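Local coordinates for protein acetylene hydratase Ahy (Pelobacter acetylenicus, PDB 2E7Z) that catalyses the hydration of acetylene to acetaldehyde, using a tungsten centre held by two molybdopterin guanine dinucleotides together with a [4Fe-4S] cluster, at residues Val15-Glu18 / Lys24-Thr27; Leu103-Thr108 / Gly117-Phe122; Gln441-Thr446 / Asp451-Gly456; Pro588-Glu593 / Gly719-Ala724. One frame throughout, in Å; residues are numbered along the deposited sequence. Where two conformers were deposited one is given.

Contact 1 of 4, residues Val15-Glu18 / Lys24-Thr27; sequences VEAE and KIQT
Glu18 and Gln26 hold each other through a reciprocal pair of backbone bonds: Glu18 N gives its hydrogen to Gln26 O at 2.9 Å, and Gln26 N returns one to Glu18 O. The first donor lies in the carbonyl plane, while the second is tilted from its own by 21°. One residue along, Ala17 and Thr27 form the non-hydrogen-bonded pair, their CA atoms 4.4 Å apart. At this pair the chains are knit by CA-H...O contacts, with Ala17 CA 3.2 Å from Gln26 O and Thr27 CA 3.3 Å from Glu16 O, before the next backbone bonding, of Glu16 with Lys28.

Side chains add a thin apolar layer on the face of Ala17 and Thr27. Ile25 places CG2 anti to the backbone N, and this branch reaches Ala17 CB at 4.0 Å; the methyl of Thr27, CG2, meets the same CB from further along the strand, at 4.1 Å. On the other face the side chains of Glu18 and Gln26 run out alongside one another, both extended, without a bond between their ends; Gln26 OE1 is taken instead by Lys20.

Further out, Thr27 OG1 bonds to Ser46 O, tying this strand to the cluster-binding region, and Ile25 N is held by Asp50. Glu16 turns its carboxylate away from the partner strand to Lys1 and Ser31. Beyond 15-18 lies strand 2-5. The two segments are the arms of a beta hairpin, part of a small three-stranded antiparallel sheet near the [4Fe-4S] cluster, which lies about 8 Å from the Thr27 side chain.

Contact 2 of 4, residues Leu103-Thr108 / Gly117-Phe122; sequences LGVSQT and GTLRRF. With MGD (2-amino-5,6-dimercapto-7-methyl-3,7,8a,9-tetrahydro-8-oxa-1,3,9,10-tetraaza-anthracen-4-one guanosine dinucleotide), chain E.
A beta-alpha-beta unit of the cofactor-binding sheet begins here: strand 103-107 runs into a loop, helix 118-126 returns antiparallel to the strand, and strand 131-132 follows. The helix segment runs almost exactly against the strand, at 172°, with the axes 11.3 Å apart, so side chains alone bridge the gap. Leu119 carries most of the contact. Its CG stands anti to the backbone N (chi1 -177°), which sends the isobutyl group at the strand to meet the Gln107 amide coming from the opposite direction; Leu119 CD1 lies 3.5 Å from Gln107 OE1. The same methyl touches Val105 CG1 at 4.3 Å, and one helical turn on, Phe122 CE2 approaches Leu103 CD2 at 4.4 Å.

The buried amide that faces this leucine is satisfied at both ends, OE1 by Trp131 and NE2 by Glu115, which also receives Leu119 N. Just past the strand, Thr108 OG1 donates a 2.6 Å bond to phosphate oxygen O2A of the molybdopterin guanine dinucleotide, so the loop at the strand's C-terminal end contributes a cofactor-binding residue. Helix 491-501 packs against the helix through Ile495 and Leu498, whereas strands 408-412 and 131-132 flank strand 103-107 in the sheet.

Contact 3 of 4, residues Gln441-Thr446 / Asp451-Gly456; sequences QFMTPT and DYVLPG. With MGD (2-amino-5,6-dimercapto-7-methyl-3,7,8a,9-tetrahydro-8-oxa-1,3,9,10-tetraaza-anthracen-4-one guanosine dinucleotide), chain E.
Val453 is the first residue of 451-456 to touch 441-446, and it does so through CG2. In the conformer given, the methionine chain, bent at chi2 (56°) and chi3, brings Met443 CE to 3.9 Å from Val453 CG2, and the two side chains cross obliquely; Met443 has a second conformer, so this contact is less certain. Met443 is also the centre of an inverse gamma turn, closed by a weak Thr444 N to Phe442 O bond. Trp75, from strand 75-77 at the edge of the sheet, touches both side chains of this pair.

Two residues on from Val453, Pro455 brings the chain to Gly456, whose O is 4.0 Å from Gln441 CG and is bonded to Arg58. Here the guanine of one of the two molybdopterin guanine dinucleotides enters: the glycine backbone packs directly against its N2 edge, Gly456 CA to N2 being 3.9 Å. Gln441 lays its extended side chain against the purine, with CD 3.6 Å from ring atom C5. Nearby, Thr444 CG2 approaches ribose O3' at 3.3 Å. Strands 435-440 and 452-455 lie side by side and parallel in the mixed sheet, and the loops just past their C-terminal ends help to line a guanine site, consistent with cofactor binding in the DMSO reductase family.

Contact 4 of 4, residues Pro588-Glu593 / Gly719-Ala724; sequences PELAKE and GILAKA
Lys723 NZ gives a 2.6 Å hydrogen bond to Glu593 OE2, part of a salt bridge between segment 588-593 and the strand. The carboxylate oxygen is met on its anti lone pair, away from OE1. Glu593 is fully extended, with CG anti to the backbone N (chi1 180°), and so carries its acid out from the helix to the lysine. The lysine takes a less direct route: its CG sits between the backbone N and the carbonyl carbon (chi1 62°), and a bend at chi3 brings the ammonium across the glutamate chain. Lys723 CE consequently rests 3.6 Å from Glu593 CG, and Lys723 CB is equally close to Glu593 O. A cation-pi contact with Tyr594 gives the same ammonium a second partner.

Helix 588-593, a short and weakly bonded element, packs against strand 720-726, which runs between strands 644-648 and 596-600 in the mixed sheet of the C-terminal region. That region contains the dinucleotide-binding domain, of the double-psi beta-barrel clan. The segments point roughly the same way, their axes 23° apart and 8.0 Å from one another at the closest.

Two residues before Lys723, Leu721 supplies the apolar packing. Its CD1 fits against the helix backbone at Ala591 N and lies 4.0 Å from Ala591 CB, while Leu590 CD2 crosses the same methyl at 4.1 Å. Leu721 also touches Tyr594 and Ile597, which extend this patch towards the neighbouring strand. Within the helix, Lys592 NZ forms a second salt bridge, 2.9 Å to Glu589 OE2.

In the fold
Contacts 2 and 3 are the buried pair: each has one segment on the same mixed sheet, their centres are about 17 Å apart, and both reach one molybdopterin guanine dinucleotide, at a phosphate and at the guanosine respectively. Neither has a direct hydrogen bond between its segments; van der Waals packing joins them, and several of their polar groups bond to residues outside the segments or, at Thr108, to the cofactor. Contact 1, partly buried near the iron-sulfur cluster, instead relies on backbone bonding within a hairpin. Contact 4 is a surface contact, about 48 Å from contact 1 between centres, and the one among the four with a salt bridge across its segments, joining parts far apart in sequence.

Contact 1 of 4, residues Val15-Glu18 / Lys24-Thr27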
# COMPACT_ATOMS: atom_id res chain seq x y z
N VAL A 15 -0.69 -6.87 20.17
CA VAL A 15 -1.03 -8.17 20.74
C VAL A 15 -0.15 -8.43 21.95
O VAL A 15 0.74 -7.63 22.28
CB VAL A 15 -0.88 -9.32 19.67
CG1 VAL A 15 -1.79 -9.10 18.46
CG2 VAL A 15 0.56 -9.46 19.19
N GLU A 16 -0.40 -9.54 22.63
CA GLU A 16 0.47 -9.95 23.71
C GLU A 16 1.19 -11.22 23.27
O GLU A 16 0.65 -12.02 22.52
CB GLU A 16 -0.32 -10.14 25.01
CG GLU A 16 -0.56 -8.81 25.74
CD GLU A 16 -1.25 -8.95 27.08
OE1 GLU A 16 -1.97 -9.95 27.26
OE2 GLU A 16 -1.08 -8.05 27.95
N ALA A 17 2.44 -11.36 23.70
CA ALA A 17 3.23 -12.55 23.37
C ALA A 17 3.95 -13.03 24.60
O ALA A 17 4.35 -12.24 25.45
CB ALA A 17 4.24 -12.25 22.27
N GLU A 18 4.14 -14.34 24.65
CA GLU A 18 4.88 -14.95 25.73
C GLU A 18 5.61 -16.19 25.23
O GLU A 18 5.03 -17.00 24.50
CB GLU A 18 3.93 -15.35 26.85
CG GLU A 18 4.65 -15.75 28.12
CD GLU A 18 3.70 -16.14 29.23
OE1 GLU A 18 2.51 -16.44 28.95
OE2 GLU A 18 4.17 -16.16 30.39
N LYS A 24 8.42 -22.11 22.22
CA LYS A 24 7.39 -21.63 21.29
C LYS A 24 6.85 -20.30 21.81
O LYS A 24 6.68 -20.10 23.01
CB LYS A 24 6.25 -22.63 21.13
CG LYS A 24 6.56 -23.83 20.25
CD LYS A 24 5.30 -24.70 20.06
CE LYS A 24 5.64 -26.17 19.85
NZ LYS A 24 6.11 -26.44 18.46
N ILE A 25 6.60 -19.37 20.89
CA ILE A 25 5.99 -18.10 21.26
C ILE A 25 4.49 -18.16 21.05
O ILE A 25 4.02 -18.36 19.92
CB ILE A 25 6.60 -16.90 20.48
CG1 ILE A 25 8.12 -16.89 20.67
CG2 ILE A 25 5.94 -15.60 20.93
CD1 ILE A 25 8.85 -15.91 19.77
N GLN A 26 3.74 -17.96 22.13
CA GLN A 26 2.31 -17.88 22.05
C GLN A 26 1.89 -16.42 21.93
O GLN A 26 2.30 -15.58 22.74
CB GLN A 26 1.68 -18.53 23.28
CG GLN A 26 0.18 -18.31 23.40
CD GLN A 26 -0.35 -18.74 24.74
OE1 GLN A 26 -1.04 -19.75 24.84
NE2 GLN A 26 -0.02 -18.00 25.79
N THR A 27 1.10 -16.12 20.90
CA THR A 27 0.53 -14.79 20.71
C THR A 27 -0.97 -14.81 20.96
O THR A 27 -1.65 -15.79 20.61
CB THR A 27 0.78 -14.28 19.28
OG1 THR A 27 0.45 -15.33 18.36
CG2 THR A 27 2.25 -13.88 19.10

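Contact 2 of 4, residues Leu103-Thr108 / Gly117-Phe122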
# COMPACT_ATOMS: atom_id res chain seq x y z
N LEU A 103 21.03 2.58 -9.29
CA LEU A 103 20.51 1.73 -8.20
C LEU A 103 19.02 2.00 -8.03
O LEU A 103 18.59 3.15 -7.75
CB LEU A 103 21.25 2.10 -6.91
CG LEU A 103 20.63 1.49 -5.65
CD1 LEU A 103 20.71 -0.05 -5.60
CD2 LEU A 103 21.26 2.06 -4.38
N GLY A 104 18.24 0.92 -8.16
CA GLY A 104 16.81 0.95 -7.90
C GLY A 104 16.52 0.18 -6.61
O GLY A 104 17.22 -0.81 -6.30
N VAL A 105 15.52 0.63 -5.85
CA VAL A 105 15.14 -0.04 -4.59
C VAL A 105 13.63 -0.21 -4.53
O VAL A 105 12.91 0.76 -4.81
CB VAL A 105 15.67 0.76 -3.36
CG1 VAL A 105 15.15 0.11 -2.05
CG2 VAL A 105 17.17 0.82 -3.34
N SER A 106 13.16 -1.40 -4.17
CA SER A 106 11.75 -1.62 -3.86
C SER A 106 11.71 -2.00 -2.40
O SER A 106 12.25 -3.07 -2.03
CB SER A 106 11.18 -2.71 -4.78
OG SER A 106 9.85 -3.05 -4.43
N GLN A 107 11.12 -1.16 -1.56
CA GLN A 107 11.12 -1.39 -0.11
C GLN A 107 9.74 -1.28 0.45
O GLN A 107 9.03 -0.29 0.17
CB GLN A 107 11.99 -0.31 0.57
CG GLN A 107 12.03 -0.37 2.09
CD GLN A 107 12.37 0.95 2.73
OE1 GLN A 107 12.25 2.00 2.09
NE2 GLN A 107 12.73 0.93 3.99
N THR A 108 9.32 -2.25 1.26
CA THR A 108 8.08 -2.09 2.02
C THR A 108 8.45 -1.88 3.48
O THR A 108 8.68 -2.87 4.22
CB THR A 108 7.17 -3.30 1.87
OG1 THR A 108 6.85 -3.45 0.47
CG2 THR A 108 5.89 -3.10 2.67
N GLY A 117 14.19 6.12 8.47
CA GLY A 117 14.64 7.15 7.52
C GLY A 117 16.03 6.91 6.96
O GLY A 117 16.45 7.62 6.01
N THR A 118 16.75 5.93 7.52
CA THR A 118 18.12 5.73 7.07
C THR A 118 18.24 5.09 5.69
O THR A 118 19.29 5.20 5.07
CB THR A 118 18.96 4.93 8.10
OG1 THR A 118 18.40 3.62 8.29
CG2 THR A 118 19.03 5.67 9.43
N LEU A 119 17.17 4.46 5.19
CA LEU A 119 17.23 3.92 3.85
C LEU A 119 17.29 5.02 2.80
O LEU A 119 18.17 5.02 1.97
CB LEU A 119 16.07 2.92 3.63
CG LEU A 119 16.03 2.19 2.28
CD1 LEU A 119 15.43 3.01 1.10
CD2 LEU A 119 17.38 1.55 1.88
N ARG A 120 16.36 5.97 2.86
CA ARG A 120 16.44 7.07 1.90
C ARG A 120 17.67 7.94 2.19
O ARG A 120 18.25 8.52 1.28
CB ARG A 120 15.18 7.94 1.86
CG ARG A 120 13.96 7.19 1.36
CD ARG A 120 14.05 6.71 -0.10
NE ARG A 120 14.10 7.74 -1.15
CZ ARG A 120 13.02 8.27 -1.71
NH1 ARG A 120 11.80 8.02 -1.23
NH2 ARG A 120 13.19 9.15 -2.69
N ARG A 121 18.09 8.02 3.47
CA ARG A 121 19.33 8.70 3.83
C ARG A 121 20.49 8.15 3.00
O ARG A 121 21.23 8.89 2.35
CB ARG A 121 19.57 8.59 5.32
CG ARG A 121 20.77 9.37 5.87
CD ARG A 121 20.83 9.10 7.36
NE ARG A 121 21.86 9.88 8.05
CZ ARG A 121 21.66 11.07 8.63
NH1 ARG A 121 20.45 11.65 8.60
NH2 ARG A 121 22.68 11.70 9.24
N PHE A 122 20.64 6.83 3.02
CA PHE A 122 21.66 6.17 2.24
C PHE A 122 21.54 6.45 0.75
O PHE A 122 22.53 6.82 0.10
CB PHE A 122 21.57 4.64 2.50
CG PHE A 122 22.43 3.81 1.60
CD1 PHE A 122 23.80 3.73 1.81
CD2 PHE A 122 21.87 3.07 0.57
CE1 PHE A 122 24.61 3.00 0.97
CE2 PHE A 122 22.67 2.28 -0.26
CZ PHE A 122 24.04 2.26 -0.06
PB MGD E . 4.73 -8.75 -0.87
O1B MGD E . 4.83 -8.36 -2.32
O2B MGD E . 4.07 -10.03 -0.49
O3B MGD E . 4.00 -7.62 -0.00
O3A MGD E . 3.37 -5.32 -0.81
PA MGD E . 4.35 -6.07 0.24
O1A MGD E . 3.94 -5.81 1.66
O2A MGD E . 5.74 -5.75 -0.21
O5' MGD E . 6.25 -8.76 -0.31
C5' MGD E . 6.47 -8.69 1.08
C4' MGD E . 7.75 -9.46 1.35
O4' MGD E . 8.16 -9.15 2.69
C3' MGD E . 7.56 -10.97 1.37
O3' MGD E . 8.47 -11.57 0.42
C2' MGD E . 7.85 -11.44 2.81
O2' MGD E . 8.49 -12.72 2.96
C1' MGD E . 8.75 -10.33 3.29
N9 MGD E . 8.74 -10.05 4.73
C8 MGD E . 7.67 -10.06 5.57
N7 MGD E . 8.02 -9.65 6.80
C5 MGD E . 9.33 -9.30 6.73
C6 MGD E . 10.33 -8.79 7.64
O6 MGD E . 10.06 -8.53 8.83
N1 MGD E . 11.55 -8.56 7.12
C2 MGD E . 11.92 -8.87 5.88
N2 MGD E . 13.20 -8.59 5.49
N3 MGD E . 11.06 -9.35 5.00
C4 MGD E . 9.78 -9.56 5.38
C10 MGD E . 2.04 -5.05 -0.40
C11 MGD E . 1.47 -4.05 -1.38
O11 MGD E . 1.37 -4.75 -2.62
C12 MGD E . 0.12 -3.56 -0.92
S12 MGD E . -0.01 -2.93 0.66
C13 MGD E . -0.94 -3.57 -1.75
S13 MGD E . -2.50 -3.15 -1.23
C14 MGD E . -0.84 -3.97 -3.19
N15 MGD E . -1.49 -5.25 -3.46
C16 MGD E . -1.32 -5.70 -4.73
C17 MGD E . -2.31 -6.50 -5.46
O17 MGD E . -3.40 -6.80 -4.93
N18 MGD E . -2.01 -6.88 -6.72
C19 MGD E . -0.84 -6.56 -7.33
N19 MGD E . -0.59 -6.97 -8.59
N20 MGD E . 0.11 -5.85 -6.71
C21 MGD E . -0.08 -5.40 -5.46
N22 MGD E . 0.87 -4.68 -4.87
C23 MGD E . 0.64 -4.02 -3.60

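Contact 3 of 4, residues Gln441-Thr446 / Asp451-Gly456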
# COMPACT_ATOMS: atom_id res chain seq x y z
N GLN A 441 12.70 -13.01 4.40
CA GLN A 441 12.63 -14.15 5.33
C GLN A 441 12.63 -15.49 4.62
O GLN A 441 12.89 -16.52 5.25
CB GLN A 441 11.38 -14.00 6.19
CG GLN A 441 11.48 -12.81 7.16
CD GLN A 441 10.23 -12.52 7.99
OE1 GLN A 441 10.31 -11.74 8.97
NE2 GLN A 441 9.09 -13.07 7.62
N PHE A 442 12.32 -15.50 3.33
CA PHE A 442 12.20 -16.74 2.56
C PHE A 442 12.80 -16.60 1.18
O PHE A 442 13.04 -15.47 0.70
CB PHE A 442 10.72 -17.14 2.48
CG PHE A 442 10.15 -17.50 3.83
CD1 PHE A 442 10.35 -18.78 4.35
CD2 PHE A 442 9.49 -16.56 4.61
CE1 PHE A 442 9.87 -19.12 5.62
CE2 PHE A 442 9.01 -16.88 5.88
CZ PHE A 442 9.23 -18.17 6.39
N MET A 443 13.04 -17.74 0.52
CA MET A 443 13.49 -17.78 -0.85
C MET A 443 12.28 -17.50 -1.77
O MET A 443 11.76 -18.38 -2.44
CB MET A 443 14.19 -19.12 -1.14
CG MET A 443 14.86 -19.23 -2.50
SD MET A 443 16.12 -17.95 -2.90
CE MET A 443 17.50 -18.43 -1.86
N THR A 444 11.84 -16.25 -1.78
CA THR A 444 10.70 -15.83 -2.56
C THR A 444 11.05 -15.86 -4.05
O THR A 444 12.21 -15.99 -4.43
CB THR A 444 10.30 -14.39 -2.20
OG1 THR A 444 11.36 -13.54 -2.64
CG2 THR A 444 10.08 -14.26 -0.71
N PRO A 445 10.04 -15.74 -4.92
CA PRO A 445 10.32 -15.67 -6.34
C PRO A 445 11.31 -14.55 -6.69
O PRO A 445 12.15 -14.73 -7.55
CB PRO A 445 8.94 -15.47 -6.96
CG PRO A 445 7.99 -16.23 -5.98
CD PRO A 445 8.59 -15.88 -4.64
N THR A 446 11.22 -13.42 -5.99
CA THR A 446 12.20 -12.34 -6.18
C THR A 446 13.59 -12.74 -5.67
O THR A 446 14.59 -12.52 -6.34
CB THR A 446 11.71 -11.07 -5.47
OG1 THR A 446 10.45 -10.72 -6.04
CG2 THR A 446 12.68 -9.95 -5.71
N ASP A 451 21.46 -12.06 -6.56
CA ASP A 451 22.87 -12.46 -6.35
C ASP A 451 23.11 -12.83 -4.89
O ASP A 451 23.93 -13.70 -4.57
CB ASP A 451 23.81 -11.35 -6.77
CG ASP A 451 23.71 -11.08 -8.25
OD1 ASP A 451 24.30 -11.85 -9.05
OD2 ASP A 451 23.05 -10.12 -8.63
N TYR A 452 22.41 -12.15 -3.99
CA TYR A 452 22.55 -12.34 -2.54
C TYR A 452 21.19 -12.27 -1.89
O TYR A 452 20.42 -11.31 -2.18
CB TYR A 452 23.45 -11.25 -1.89
CG TYR A 452 24.83 -11.20 -2.48
CD1 TYR A 452 25.09 -10.41 -3.61
CD2 TYR A 452 25.87 -11.98 -1.95
CE1 TYR A 452 26.33 -10.37 -4.20
CE2 TYR A 452 27.13 -11.99 -2.54
CZ TYR A 452 27.34 -11.20 -3.67
OH TYR A 452 28.58 -11.20 -4.27
N VAL A 453 20.92 -13.24 -1.02
CA VAL A 453 19.70 -13.22 -0.23
C VAL A 453 20.15 -13.04 1.21
O VAL A 453 20.99 -13.79 1.71
CB VAL A 453 18.89 -14.50 -0.42
CG1 VAL A 453 17.60 -14.47 0.45
CG2 VAL A 453 18.52 -14.67 -1.90
N LEU A 454 19.62 -12.00 1.85
CA LEU A 454 20.05 -11.62 3.19
C LEU A 454 18.93 -11.83 4.16
O LEU A 454 17.82 -11.45 3.89
CB LEU A 454 20.53 -10.17 3.24
CG LEU A 454 21.68 -9.87 2.28
CD1 LEU A 454 21.99 -8.38 2.39
CD2 LEU A 454 22.91 -10.67 2.66
N PRO A 455 19.20 -12.52 5.28
CA PRO A 455 18.13 -12.84 6.22
C PRO A 455 17.65 -11.73 7.12
O PRO A 455 18.42 -11.16 7.90
CB PRO A 455 18.76 -13.95 7.08
CG PRO A 455 20.21 -13.59 7.11
CD PRO A 455 20.51 -13.07 5.71
N GLY A 456 16.36 -11.44 7.01
CA GLY A 456 15.76 -10.42 7.86
C GLY A 456 15.21 -10.95 9.17
O GLY A 456 14.77 -12.10 9.25
PB MGD E . 4.73 -8.75 -0.87
O1B MGD E . 4.83 -8.36 -2.32
O2B MGD E . 4.07 -10.03 -0.49
O3B MGD E . 4.00 -7.62 -0.00
O3A MGD E . 3.37 -5.32 -0.81
PA MGD E . 4.35 -6.07 0.24
O1A MGD E . 3.94 -5.81 1.66
O2A MGD E . 5.74 -5.75 -0.21
O5' MGD E . 6.25 -8.76 -0.31
C5' MGD E . 6.47 -8.69 1.08
C4' MGD E . 7.75 -9.46 1.35
O4' MGD E . 8.16 -9.15 2.69
C3' MGD E . 7.56 -10.97 1.37
O3' MGD E . 8.47 -11.57 0.42
C2' MGD E . 7.85 -11.44 2.81
O2' MGD E . 8.49 -12.72 2.96
C1' MGD E . 8.75 -10.33 3.29
N9 MGD E . 8.74 -10.05 4.73
C8 MGD E . 7.67 -10.06 5.57
N7 MGD E . 8.02 -9.65 6.80
C5 MGD E . 9.33 -9.30 6.73
C6 MGD E . 10.33 -8.79 7.64
O6 MGD E . 10.06 -8.53 8.83
N1 MGD E . 11.55 -8.56 7.12
C2 MGD E . 11.92 -8.87 5.88
N2 MGD E . 13.20 -8.59 5.49
N3 MGD E . 11.06 -9.35 5.00
C4 MGD E . 9.78 -9.56 5.38
C10 MGD E . 2.04 -5.05 -0.40
C11 MGD E . 1.47 -4.05 -1.38
O11 MGD E . 1.37 -4.75 -2.62
C12 MGD E . 0.12 -3.56 -0.92
S12 MGD E . -0.01 -2.93 0.66
C13 MGD E . -0.94 -3.57 -1.75
S13 MGD E . -2.50 -3.15 -1.23
C14 MGD E . -0.84 -3.97 -3.19
N15 MGD E . -1.49 -5.25 -3.46
C16 MGD E . -1.32 -5.70 -4.73
C17 MGD E . -2.31 -6.50 -5.46
O17 MGD E . -3.40 -6.80 -4.93
N18 MGD E . -2.01 -6.88 -6.72
C19 MGD E . -0.84 -6.56 -7.33
N19 MGD E . -0.59 -6.97 -8.59
N20 MGD E . 0.11 -5.85 -6.71
C21 MGD E . -0.08 -5.40 -5.46
N22 MGD E . 0.87 -4.68 -4.87
C23 MGD E . 0.64 -4.02 -3.60

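Contact 4 of 4, residues Pro588-Glu593 / Gly719-Ala724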
# COMPACT_ATOMS: atom_id res chain seq x y z
N PRO A 588 -17.51 -3.23 -26.40
CA PRO A 588 -18.39 -4.41 -26.46
C PRO A 588 -17.89 -5.50 -27.42
O PRO A 588 -18.13 -6.68 -27.18
CB PRO A 588 -19.73 -3.84 -26.94
CG PRO A 588 -19.40 -2.46 -27.52
CD PRO A 588 -18.22 -1.98 -26.74
N GLU A 589 -17.20 -5.10 -28.49
CA GLU A 589 -16.65 -6.07 -29.42
C GLU A 589 -15.61 -6.98 -28.75
O GLU A 589 -15.69 -8.21 -28.85
CB GLU A 589 -16.07 -5.39 -30.67
CG GLU A 589 -15.57 -6.36 -31.75
CD GLU A 589 -16.65 -7.31 -32.30
OE1 GLU A 589 -16.28 -8.42 -32.73
OE2 GLU A 589 -17.85 -6.95 -32.29
N LEU A 590 -14.66 -6.37 -28.04
CA LEU A 590 -13.66 -7.15 -27.30
C LEU A 590 -14.33 -8.04 -26.26
O LEU A 590 -13.88 -9.17 -26.02
CB LEU A 590 -12.66 -6.22 -26.62
CG LEU A 590 -11.44 -6.88 -25.98
CD1 LEU A 590 -10.66 -7.73 -27.00
CD2 LEU A 590 -10.56 -5.83 -25.34
N ALA A 591 -15.40 -7.53 -25.65
CA ALA A 591 -16.13 -8.27 -24.63
C ALA A 591 -16.82 -9.54 -25.17
O ALA A 591 -17.22 -10.42 -24.40
CB ALA A 591 -17.13 -7.34 -23.92
N LYS A 592 -16.93 -9.67 -26.49
CA LYS A 592 -17.42 -10.94 -27.03
C LYS A 592 -16.42 -12.07 -26.79
O LYS A 592 -16.83 -13.20 -26.54
CB LYS A 592 -17.75 -10.83 -28.51
CG LYS A 592 -18.95 -9.96 -28.78
CD LYS A 592 -19.19 -9.82 -30.27
CE LYS A 592 -20.17 -8.70 -30.53
NZ LYS A 592 -20.29 -8.45 -32.00
N GLU A 593 -15.13 -11.75 -26.86
CA GLU A 593 -14.09 -12.74 -26.65
C GLU A 593 -13.70 -12.83 -25.18
O GLU A 593 -13.36 -13.92 -24.69
CB GLU A 593 -12.84 -12.44 -27.50
CG GLU A 593 -11.73 -13.49 -27.29
CD GLU A 593 -10.50 -13.28 -28.15
OE1 GLU A 593 -10.55 -12.46 -29.08
OE2 GLU A 593 -9.49 -13.96 -27.88
N GLY A 719 -12.48 -2.46 -15.23
CA GLY A 719 -11.76 -1.75 -16.29
C GLY A 719 -10.89 -2.61 -17.17
O GLY A 719 -10.18 -2.09 -18.04
N ILE A 720 -10.98 -3.91 -16.96
CA ILE A 720 -10.22 -4.91 -17.73
C ILE A 720 -11.17 -6.05 -18.04
O ILE A 720 -11.94 -6.46 -17.17
CB ILE A 720 -9.02 -5.47 -16.91
CG1 ILE A 720 -7.94 -4.42 -16.67
CG2 ILE A 720 -8.39 -6.68 -17.60
CD1 ILE A 720 -6.91 -4.94 -15.63
N LEU A 721 -11.11 -6.57 -19.26
CA LEU A 721 -11.90 -7.72 -19.65
C LEU A 721 -11.05 -8.99 -19.59
O LEU A 721 -9.81 -8.96 -19.81
CB LEU A 721 -12.49 -7.51 -21.04
CG LEU A 721 -13.53 -6.38 -21.15
CD1 LEU A 721 -13.67 -5.90 -22.60
CD2 LEU A 721 -14.89 -6.80 -20.56
N ALA A 722 -11.72 -10.09 -19.29
CA ALA A 722 -11.08 -11.40 -19.16
C ALA A 722 -11.95 -12.53 -19.72
O ALA A 722 -13.19 -12.41 -19.81
CB ALA A 722 -10.74 -11.68 -17.71
N LYS A 723 -11.29 -13.62 -20.07
CA LYS A 723 -11.97 -14.87 -20.39
C LYS A 723 -11.49 -15.96 -19.45
O LYS A 723 -10.38 -15.88 -18.90
CB LYS A 723 -11.72 -15.30 -21.84
CG LYS A 723 -10.25 -15.58 -22.16
CD LYS A 723 -10.06 -16.21 -23.53
CE LYS A 723 -10.02 -15.17 -24.60
NZ LYS A 723 -9.36 -15.66 -25.86
N ALA A 724 -12.33 -16.97 -19.25
CA ALA A 724 -11.98 -18.09 -18.40
C ALA A 724 -12.25 -19.38 -19.17
O ALA A 724 -13.29 -19.51 -19.82
CB ALA A 724 -12.78 -18.06 -17.12